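PDB 1YCO: branched-chain phosphotransacylase from Enterococcus faecalis, which probably transfers an acyl group, such as a branched-chain acyl, between coenzyme A and phosphate, as in the phosphate acetyltransferase and butyryltransferase family. Local coordinates for residues 104-109 with 229-234; 132-137 with 151-156. One frame throughout, in Å; residues are numbered along the deposited sequence.

Contact 1 (104-109 with 229-234)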
ATOM      1  N   ALA A 104      13.793   4.560  -0.282  1.00 29.92           N
ATOM      2  CA  ALA A 104      13.171   5.809  -0.667  1.00 28.95           C
ATOM      3  C   ALA A 104      13.049   6.734   0.532  1.00 29.58           C
ATOM      4  O   ALA A 104      12.901   6.285   1.677  1.00 27.57           O
ATOM      5  CB  ALA A 104      11.778   5.550  -1.255  1.00 24.12           C
ATOM      6  N   MET A 105      13.122   8.034   0.264  1.00 31.12           N
ATOM      7  CA  MET A 105      12.951   9.030   1.315  1.00 32.32           C
ATOM      8  C   MET A 105      11.594   9.673   1.058  1.00 28.54           C
ATOM      9  O   MET A 105      11.308  10.116  -0.053  1.00 28.72           O
ATOM     10  CB  MET A 105      14.056  10.096   1.283  1.00 36.94           C
ATOM     11  CG  MET A 105      13.788  11.225   2.287  1.00 42.17           C
ATOM     12  SD  MET A 105      15.214  11.809   3.213  1.00 51.59           S
ATOM     13  CE  MET A 105      15.626  13.318   2.325  1.00 45.44           C
ATOM     14  N   VAL A 106      10.766   9.705   2.091  1.00 27.68           N
ATOM     15  CA  VAL A 106       9.420  10.267   2.005  1.00 28.81           C
ATOM     16  C   VAL A 106       9.221  11.499   2.901  1.00 29.66           C
ATOM     17  O   VAL A 106       9.531  11.470   4.089  1.00 27.16           O
ATOM     18  CB  VAL A 106       8.357   9.219   2.415  1.00 26.75           C
ATOM     19  CG1 VAL A 106       6.965   9.734   2.111  1.00 26.97           C
ATOM     20  CG2 VAL A 106       8.615   7.900   1.699  1.00 28.13           C
ATOM     21  N   GLU A 107       8.693  12.572   2.324  1.00 33.06           N
ATOM     22  CA  GLU A 107       8.435  13.790   3.078  1.00 36.85           C
ATOM     23  C   GLU A 107       6.948  14.133   3.003  1.00 38.15           C
ATOM     24  O   GLU A 107       6.418  14.421   1.925  1.00 38.54           O
ATOM     25  CB  GLU A 107       9.268  14.944   2.525  1.00 39.90           C
ATOM     26  CG  GLU A 107      10.769  14.793   2.767  1.00 48.36           C
ATOM     27  CD  GLU A 107      11.591  15.966   2.233  1.00 52.66           C
ATOM     28  OE1 GLU A 107      11.257  17.127   2.572  1.00 55.57           O
ATOM     29  OE2 GLU A 107      12.571  15.721   1.488  1.00 52.11           O
ATOM     30  N   LEU A 108       6.278  14.089   4.151  1.00 39.04           N
ATOM     31  CA  LEU A 108       4.856  14.394   4.223  1.00 40.84           C
ATOM     32  C   LEU A 108       4.589  15.894   4.358  1.00 43.16           C
ATOM     33  O   LEU A 108       5.465  16.652   4.777  1.00 42.03           O
ATOM     34  CB  LEU A 108       4.224  13.634   5.379  1.00 39.06           C
ATOM     35  CG  LEU A 108       4.239  12.119   5.174  1.00 40.22           C
ATOM     36  CD1 LEU A 108       3.707  11.450   6.432  1.00 41.97           C
ATOM     37  CD2 LEU A 108       3.402  11.743   3.959  1.00 35.31           C
ATOM     38  N   PRO A 109       3.367  16.334   3.994  1.00 46.50           N
ATOM     39  CA  PRO A 109       2.892  17.724   4.032  1.00 50.05           C
ATOM     40  C   PRO A 109       3.433  18.613   5.154  1.00 51.58           C
ATOM     41  O   PRO A 109       4.111  19.613   4.886  1.00 53.19           O
ATOM     42  CB  PRO A 109       1.383  17.557   4.096  1.00 49.58           C
ATOM     43  CG  PRO A 109       1.178  16.420   3.170  1.00 49.61           C
ATOM     44  CD  PRO A 109       2.269  15.443   3.579  1.00 47.61           C
ATOM     45  N   LYS A 229       3.248   4.760  -4.210  1.00 30.83           N
ATOM     46  CA  LYS A 229       2.353   5.436  -5.145  1.00 31.96           C
ATOM     47  C   LYS A 229       1.187   6.127  -4.465  1.00 30.56           C
ATOM     48  O   LYS A 229       0.774   7.217  -4.864  1.00 29.82           O
ATOM     49  CB  LYS A 229       1.814   4.446  -6.186  1.00 35.62           C
ATOM     50  CG  LYS A 229       2.898   3.806  -7.055  1.00 40.57           C
ATOM     51  CD  LYS A 229       2.299   3.072  -8.258  1.00 45.73           C
ATOM     52  CE  LYS A 229       3.288   2.094  -8.907  1.00 49.08           C
ATOM     53  NZ  LYS A 229       4.588   2.711  -9.307  1.00 50.64           N
ATOM     54  N   SER A 230       0.653   5.477  -3.443  1.00 29.65           N
ATOM     55  CA  SER A 230      -0.454   6.028  -2.705  1.00 30.52           C
ATOM     56  C   SER A 230      -0.040   7.343  -2.029  1.00 29.88           C
ATOM     57  O   SER A 230      -0.822   8.300  -1.983  1.00 29.34           O
ATOM     58  CB  SER A 230      -0.928   5.013  -1.669  1.00 31.45           C
ATOM     59  OG  SER A 230      -1.854   5.603  -0.781  1.00 39.95           O
ATOM     60  N   LEU A 231       1.192   7.390  -1.523  1.00 25.19           N
ATOM     61  CA  LEU A 231       1.704   8.584  -0.859  1.00 26.04           C
ATOM     62  C   LEU A 231       1.778   9.777  -1.804  1.00 26.12           C
ATOM     63  O   LEU A 231       1.358  10.873  -1.456  1.00 25.86           O
ATOM     64  CB  LEU A 231       3.092   8.316  -0.265  1.00 24.92           C
ATOM     65  CG  LEU A 231       3.104   7.367   0.929  1.00 28.84           C
ATOM     66  CD1 LEU A 231       4.540   7.031   1.330  1.00 26.10           C
ATOM     67  CD2 LEU A 231       2.339   8.000   2.080  1.00 28.72           C
ATOM     68  N   THR A 232       2.307   9.555  -3.002  1.00 26.24           N
ATOM     69  CA  THR A 232       2.416  10.618  -3.984  1.00 28.32           C
ATOM     70  C   THR A 232       1.092  10.925  -4.683  1.00 29.14           C
ATOM     71  O   THR A 232       0.789  12.085  -4.945  1.00 30.37           O
ATOM     72  CB  THR A 232       3.483  10.292  -5.071  1.00 30.53           C
ATOM     73  OG1 THR A 232       3.196   9.023  -5.659  1.00 32.60           O
ATOM     74  CG2 THR A 232       4.875  10.255  -4.464  1.00 31.20           C
ATOM     75  N   LEU A 233       0.310   9.896  -5.000  1.00 29.73           N
ATOM     76  CA  LEU A 233      -0.964  10.098  -5.684  1.00 31.02           C
ATOM     77  C   LEU A 233      -2.043  10.747  -4.824  1.00 33.63           C
ATOM     78  O   LEU A 233      -2.850  11.511  -5.343  1.00 33.68           O
ATOM     79  CB  LEU A 233      -1.512   8.769  -6.216  1.00 31.87           C
ATOM     80  CG  LEU A 233      -0.827   8.030  -7.373  1.00 34.54           C
ATOM     81  CD1 LEU A 233      -1.490   6.671  -7.527  1.00 34.30           C
ATOM     82  CD2 LEU A 233      -0.930   8.827  -8.669  1.00 34.46           C
ATOM     83  N   PHE A 234      -2.065  10.449  -3.521  1.00 33.45           N
ATOM     84  CA  PHE A 234      -3.095  11.008  -2.647  1.00 33.27           C
ATOM     85  C   PHE A 234      -2.591  11.649  -1.361  1.00 34.51           C
ATOM     86  O   PHE A 234      -3.328  12.388  -0.704  1.00 33.60           O
ATOM     87  CB  PHE A 234      -4.123   9.940  -2.283  1.00 34.00           C
ATOM     88  CG  PHE A 234      -4.524   9.056  -3.436  1.00 37.73           C
ATOM     89  CD1 PHE A 234      -4.022   7.749  -3.535  1.00 36.99           C
ATOM     90  CD2 PHE A 234      -5.432   9.509  -4.402  1.00 36.09           C
ATOM     91  CE1 PHE A 234      -4.421   6.904  -4.569  1.00 36.08           C
ATOM     92  CE2 PHE A 234      -5.841   8.678  -5.446  1.00 38.20           C
ATOM     93  CZ  PHE A 234      -5.337   7.363  -5.533  1.00 36.15           C
TER
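Leu-231 on helix 221-234 meets Val-106 and Leu-108 through two different methyl groups, one for each partner. Its first torsion (chi1 -70°) sets CG opposite the carbonyl carbon, and the extended second torsion (chi2 173°) carries CD1 out to Val-106, where Leu-231 CD1 lies 3.7 Å from Val-106 CG1. The other Val-106 methyl, CG2, is also near at 4.2 Å from Leu-231 CD1, so CD1 bears on the forked end of the valine, and the two side chains cross at about a right angle. A chi1 of -171° turns the valine so that both of its methyls come within range of that one leucine carbon. Leu-231 CD2 faces the end of Leu-108, lying 4.3 Å from Leu-108 CD2, a looser approach. No hydrogen bond crosses here, and the 104 Å² buried is apolar packing. Phe-234 of the second subunit packs on Leu-108, and Ala-237 touches all three contact residues. Within the sheet, strand 101-107 is flanked by strands 113-117 and 238-244, and Phe-114 of the former touches Val-106 and Leu-108; helix 221-234 packs over strand 101-107 at Val-106.

Contact 2 (132-137 with 151-156)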
ATOM      1  N   GLU A 132      19.240  -7.979   5.845  1.00 33.02           N
ATOM      2  CA  GLU A 132      20.155  -7.148   5.076  1.00 34.64           C
ATOM      3  C   GLU A 132      19.477  -5.857   4.602  1.00 33.55           C
ATOM      4  O   GLU A 132      20.137  -4.827   4.483  1.00 33.89           O
ATOM      5  CB  GLU A 132      20.700  -7.913   3.859  1.00 38.82           C
ATOM      6  CG  GLU A 132      21.783  -8.964   4.169  1.00 43.44           C
ATOM      7  CD  GLU A 132      22.893  -8.422   5.063  1.00 45.16           C
ATOM      8  OE1 GLU A 132      23.400  -7.312   4.792  1.00 46.65           O
ATOM      9  OE2 GLU A 132      23.260  -9.114   6.036  1.00 46.16           O
ATOM     10  N   ILE A 133      18.173  -5.921   4.313  1.00 31.91           N
ATOM     11  CA  ILE A 133      17.417  -4.739   3.876  1.00 31.25           C
ATOM     12  C   ILE A 133      17.409  -3.697   4.994  1.00 29.33           C
ATOM     13  O   ILE A 133      17.537  -2.501   4.738  1.00 24.67           O
ATOM     14  CB  ILE A 133      15.955  -5.092   3.515  1.00 33.17           C
ATOM     15  CG1 ILE A 133      15.930  -5.921   2.235  1.00 35.43           C
ATOM     16  CG2 ILE A 133      15.124  -3.833   3.320  1.00 30.53           C
ATOM     17  CD1 ILE A 133      14.575  -6.540   1.949  1.00 39.22           C
ATOM     18  N   VAL A 134      17.268  -4.171   6.226  1.00 28.10           N
ATOM     19  CA  VAL A 134      17.263  -3.306   7.390  1.00 32.01           C
ATOM     20  C   VAL A 134      18.652  -2.668   7.511  1.00 34.17           C
ATOM     21  O   VAL A 134      18.776  -1.449   7.593  1.00 35.05           O
ATOM     22  CB  VAL A 134      16.914  -4.108   8.671  1.00 31.56           C
ATOM     23  CG1 VAL A 134      17.062  -3.239   9.903  1.00 32.02           C
ATOM     24  CG2 VAL A 134      15.484  -4.631   8.574  1.00 31.41           C
ATOM     25  N   GLU A 135      19.693  -3.490   7.481  1.00 36.02           N
ATOM     26  CA  GLU A 135      21.054  -2.989   7.569  1.00 36.46           C
ATOM     27  C   GLU A 135      21.320  -1.881   6.541  1.00 34.55           C
ATOM     28  O   GLU A 135      21.816  -0.814   6.897  1.00 33.61           O
ATOM     29  CB  GLU A 135      22.035  -4.141   7.371  1.00 40.41           C
ATOM     30  CG  GLU A 135      21.868  -5.242   8.394  1.00 45.09           C
ATOM     31  CD  GLU A 135      22.263  -4.805   9.790  1.00 50.89           C
ATOM     32  OE1 GLU A 135      21.811  -3.727  10.236  1.00 54.00           O
ATOM     33  OE2 GLU A 135      23.025  -5.549  10.448  1.00 55.19           O
ATOM     34  N   ASN A 136      20.988  -2.134   5.275  1.00 31.70           N
ATOM     35  CA  ASN A 136      21.174  -1.143   4.210  1.00 32.53           C
ATOM     36  C   ASN A 136      20.467   0.195   4.544  1.00 33.38           C
ATOM     37  O   ASN A 136      21.089   1.270   4.452  1.00 32.45           O
ATOM     38  CB  ASN A 136      20.656  -1.692   2.861  1.00 33.47           C
ATOM     39  CG  ASN A 136      21.670  -2.614   2.143  1.00 35.82           C
ATOM     40  OD1 ASN A 136      22.623  -3.122   2.748  1.00 38.10           O
ATOM     41  ND2 ASN A 136      21.445  -2.841   0.848  1.00 34.28           N
ATOM     42  N   ALA A 137      19.188   0.126   4.933  1.00 33.16           N
ATOM     43  CA  ALA A 137      18.414   1.321   5.286  1.00 34.45           C
ATOM     44  C   ALA A 137      18.936   1.960   6.572  1.00 35.16           C
ATOM     45  O   ALA A 137      18.924   3.187   6.711  1.00 35.58           O
ATOM     46  CB  ALA A 137      16.929   0.986   5.426  1.00 31.71           C
ATOM     47  N   ILE A 151      13.196   1.516  13.382  1.00 28.19           N
ATOM     48  CA  ILE A 151      12.882   0.681  12.233  1.00 25.76           C
ATOM     49  C   ILE A 151      11.699  -0.224  12.528  1.00 27.34           C
ATOM     50  O   ILE A 151      11.782  -1.182  13.305  1.00 28.59           O
ATOM     51  CB  ILE A 151      14.111  -0.158  11.838  1.00 26.24           C
ATOM     52  CG1 ILE A 151      15.313   0.794  11.680  1.00 26.43           C
ATOM     53  CG2 ILE A 151      13.842  -0.922  10.551  1.00 21.63           C
ATOM     54  CD1 ILE A 151      16.633   0.110  11.379  1.00 31.48           C
ATOM     55  N   ALA A 152      10.595   0.109  11.883  1.00 25.82           N
ATOM     56  CA  ALA A 152       9.360  -0.612  12.024  1.00 27.33           C
ATOM     57  C   ALA A 152       9.179  -1.649  10.925  1.00 27.16           C
ATOM     58  O   ALA A 152       9.268  -1.342   9.729  1.00 26.07           O
ATOM     59  CB  ALA A 152       8.189   0.372  12.015  1.00 28.54           C
ATOM     60  N   LEU A 153       8.934  -2.881  11.355  1.00 26.38           N
ATOM     61  CA  LEU A 153       8.697  -3.996  10.452  1.00 28.35           C
ATOM     62  C   LEU A 153       7.184  -4.063  10.296  1.00 27.87           C
ATOM     63  O   LEU A 153       6.469  -4.526  11.184  1.00 28.25           O
ATOM     64  CB  LEU A 153       9.238  -5.283  11.069  1.00 28.24           C
ATOM     65  CG  LEU A 153      10.709  -5.142  11.464  1.00 29.18           C
ATOM     66  CD1 LEU A 153      11.219  -6.451  12.061  1.00 29.18           C
ATOM     67  CD2 LEU A 153      11.525  -4.771  10.221  1.00 29.26           C
ATOM     68  N   LEU A 154       6.709  -3.580   9.158  1.00 30.09           N
ATOM     69  CA  LEU A 154       5.285  -3.521   8.855  1.00 31.42           C
ATOM     70  C   LEU A 154       4.566  -4.816   8.572  1.00 32.56           C
ATOM     71  O   LEU A 154       5.081  -5.692   7.885  1.00 33.83           O
ATOM     72  CB  LEU A 154       5.050  -2.600   7.670  1.00 32.72           C
ATOM     73  CG  LEU A 154       5.179  -1.104   7.888  1.00 34.97           C
ATOM     74  CD1 LEU A 154       4.860  -0.417   6.563  1.00 36.27           C
ATOM     75  CD2 LEU A 154       4.198  -0.644   8.967  1.00 34.78           C
ATOM     76  N   SER A 155       3.352  -4.911   9.099  1.00 35.36           N
ATOM     77  CA  SER A 155       2.491  -6.069   8.889  1.00 38.17           C
ATOM     78  C   SER A 155       1.039  -5.609   9.041  1.00 40.97           C
ATOM     79  O   SER A 155       0.780  -4.547   9.601  1.00 41.43           O
ATOM     80  CB  SER A 155       2.817  -7.173   9.896  1.00 37.86           C
ATOM     81  OG  SER A 155       2.063  -8.337   9.621  1.00 35.59           O
ATOM     82  N   ALA A 156       0.099  -6.403   8.535  1.00 44.93           N
ATOM     83  CA  ALA A 156      -1.322  -6.062   8.601  1.00 48.54           C
ATOM     84  C   ALA A 156      -1.855  -5.917  10.022  1.00 52.41           C
ATOM     85  O   ALA A 156      -2.565  -4.953  10.344  1.00 52.65           O
ATOM     86  CB  ALA A 156      -2.143  -7.100   7.844  1.00 48.81           C
TER
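Val-134 carries CG1 anti to its backbone N (chi1 174°), and Ile-151 has CG1 anti to its carbonyl carbon (chi1 -52°); with these torsions the two residues meet methyl to methyl. They belong to a beta-alpha-beta crossover, in which helix 127-143 joins strand 113-117 to the parallel strand 150-154, with strand 215-217 lying between the two in the sheet. The second torsion of Ile-151 is extended (chi2 176°), projecting CD1 to within 3.7 Å of Val-134 CG1. The same valine methyl is 4.0 Å from Ile-151 CG2, so it rests against the ends of both isoleucine branches, the side chains slanting across each other. All three touching residues are buried, and the 126 Å² buried between the segments involves no hydrogen bond across them; at this point the helix meets strand 150-154 by apolar packing alone. Neighbouring residues extend this core: Ile-215 touches Ile-151 and Ala-137, while Leu-153 packs on Ala-170, Val-173 and Thr-174 of helix 165-177. Elsewhere on the helix, Asn-136 ND2 is hydrogen-bonded to Ser-101 OG and Ile-99 O. Two residues along the strand from Ile-151, Leu-153 meets the second valine branch, Leu-153 CD2 lying 4.3 Å from Val-134 CG2.

Contacts 1 and 2 lie with their centres 18 Å apart and their nearest atoms about 7 Å apart, so they do not touch. The mixed sheet relates them: strands 113-117 and 215-217 separate strand 101-107, which meets helix 221-234 in contact 1, from strand 150-154, which meets helix 127-143 in contact 2. Along the chain the order is 104-109, 132-137, 151-156 and 229-234, so both segments of contact 2 fall between those of contact 1. Contact 2 is a local crossover, its closest ends 14 positions apart in sequence, against 120 for contact 1. Contact 1 reaches the second subunit directly through Leu-108, contact 2 through Ser-155 and Ala-156, beyond the Val-134 packing.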